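Local coordinates for apoptosis regulator Bcl-2 homolog (Canarypox virus, PDB 5WOS), which inhibits host apoptosis and binds the proapoptotic proteins BAK1, BAX and other BH3-containing proteins such as BIM, BID and PUMA, probably preventing BAK1 and BAX activation, at residues A[76-81]-A[126-131]. Numbering follows the deposited sequence.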
# COMPACT_ATOMS: atom_id res chain seq x y z
N ASN A 76 -11.83 9.15 2.20
CA ASN A 76 -11.24 10.44 2.52
C ASN A 76 -10.38 10.39 3.78
O ASN A 76 -9.89 11.44 4.21
CB ASN A 76 -12.34 11.49 2.68
CG ASN A 76 -13.27 11.53 1.49
OD1 ASN A 76 -12.95 12.11 0.45
ND2 ASN A 76 -14.44 10.91 1.63
N GLU A 77 -10.18 9.22 4.37
CA GLU A 77 -9.29 9.04 5.51
C GLU A 77 -8.00 8.32 5.15
O GLU A 77 -7.16 8.11 6.03
CB GLU A 77 -10.02 8.28 6.63
CG GLU A 77 -11.16 9.05 7.28
CD GLU A 77 -10.73 10.41 7.81
OE1 GLU A 77 -9.63 10.50 8.38
OE2 GLU A 77 -11.49 11.39 7.64
N ILE A 78 -7.82 7.93 3.89
CA ILE A 78 -6.58 7.24 3.50
C ILE A 78 -5.36 8.12 3.72
O ILE A 78 -4.38 7.65 4.33
CB ILE A 78 -6.70 6.74 2.05
CG1 ILE A 78 -7.69 5.57 1.96
CG2 ILE A 78 -5.32 6.33 1.50
CD1 ILE A 78 -7.22 4.27 2.60
N PRO A 79 -5.32 9.37 3.26
CA PRO A 79 -4.11 10.18 3.48
C PRO A 79 -3.75 10.32 4.95
O PRO A 79 -2.56 10.41 5.28
CB PRO A 79 -4.47 11.54 2.86
CG PRO A 79 -5.58 11.25 1.90
CD PRO A 79 -6.35 10.11 2.50
N GLU A 80 -4.74 10.32 5.85
CA GLU A 80 -4.45 10.46 7.27
C GLU A 80 -3.86 9.18 7.84
O GLU A 80 -2.93 9.24 8.66
CB GLU A 80 -5.73 10.83 8.03
CG GLU A 80 -6.20 12.26 7.81
CD GLU A 80 -6.97 12.44 6.52
OE1 GLU A 80 -7.06 11.48 5.73
OE2 GLU A 80 -7.51 13.55 6.30
N ILE A 81 -4.37 8.02 7.43
CA ILE A 81 -3.81 6.76 7.88
C ILE A 81 -2.36 6.65 7.44
O ILE A 81 -1.47 6.31 8.23
CB ILE A 81 -4.64 5.58 7.35
CG1 ILE A 81 -6.09 5.69 7.84
CG2 ILE A 81 -4.04 4.25 7.80
CD1 ILE A 81 -7.05 4.77 7.12
N THR A 126 -0.41 6.37 -3.48
CA THR A 126 0.85 6.86 -4.05
C THR A 126 1.03 8.34 -3.77
O THR A 126 2.14 8.79 -3.46
CB THR A 126 0.88 6.59 -5.56
OG1 THR A 126 0.54 5.23 -5.82
CG2 THR A 126 2.27 6.87 -6.12
N GLU A 127 -0.05 9.12 -3.87
CA GLU A 127 0.01 10.53 -3.50
C GLU A 127 0.33 10.69 -2.02
O GLU A 127 1.26 11.42 -1.65
CB GLU A 127 -1.32 11.22 -3.83
CG GLU A 127 -1.35 11.90 -5.18
CD GLU A 127 -2.65 12.65 -5.42
OE1 GLU A 127 -3.36 12.31 -6.39
OE2 GLU A 127 -2.97 13.57 -4.64
N SER A 128 -0.44 10.03 -1.15
CA SER A 128 -0.18 10.10 0.28
C SER A 128 1.22 9.60 0.61
O SER A 128 1.91 10.17 1.46
CB SER A 128 -1.22 9.29 1.05
OG SER A 128 -2.53 9.65 0.67
N LEU A 129 1.66 8.53 -0.06
CA LEU A 129 2.99 7.98 0.21
C LEU A 129 4.08 8.98 -0.16
O LEU A 129 5.01 9.21 0.61
CB LEU A 129 3.16 6.67 -0.55
CG LEU A 129 3.76 5.44 0.14
CD1 LEU A 129 3.11 5.16 1.49
CD2 LEU A 129 3.58 4.24 -0.77
N LEU A 130 3.97 9.58 -1.35
CA LEU A 130 5.00 10.50 -1.81
C LEU A 130 4.93 11.85 -1.11
O LEU A 130 5.95 12.53 -0.98
CB LEU A 130 4.88 10.70 -3.32
CG LEU A 130 5.17 9.43 -4.11
CD1 LEU A 130 4.62 9.55 -5.49
CD2 LEU A 130 6.66 9.16 -4.14
N SER A 131 3.74 12.25 -0.66
CA SER A 131 3.62 13.50 0.08
C SER A 131 4.52 13.55 1.31
O SER A 131 4.71 14.63 1.87
CB SER A 131 2.16 13.71 0.50
OG SER A 131 2.06 14.77 1.44
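S128 sets its short side chain against P79, covering the edge where the proline ring joins the backbone. The hydroxyl oxygen does most of the touching: S128 OG lies 3.3 Å from P79 CA and 3.5 Å from P79 CB, with P79 CG a little farther along the ring. S128 CB follows behind, 3.9 Å from P79 CA. With OG anti to its own carbonyl carbon and beside the backbone N (chi1 -52°), the hydroxyl is turned back along helix 121-138, where it hydrogen-bonds the carbonyl oxygen of I124 one turn earlier. That bond satisfies the buried polar atom within its own helix; toward the proline the hydroxyl offers its van der Waals surface, set against C-H groups. I78 adds a lighter touch through its CG2 branch, 4.4 Å from S128 OG; the I78 side chain also packs on M121, I124 and I125, farther back on the same helix. V82, a turn beyond I78, also rests on S128. The shortness of the serine side chain lets the backbones approach, 5.1 Å between P79 CA and S128 CA. The two segments bury 94 Å² of surface in total, and the proline keeps an exposed flank. The pairing thus joins the first turn of helix 78-86, which meets an apolar side chain of the bound peptide through I81, to helix 121-138 within the all-helical Bcl-2 fold, whose surface groove receives BH3 peptides.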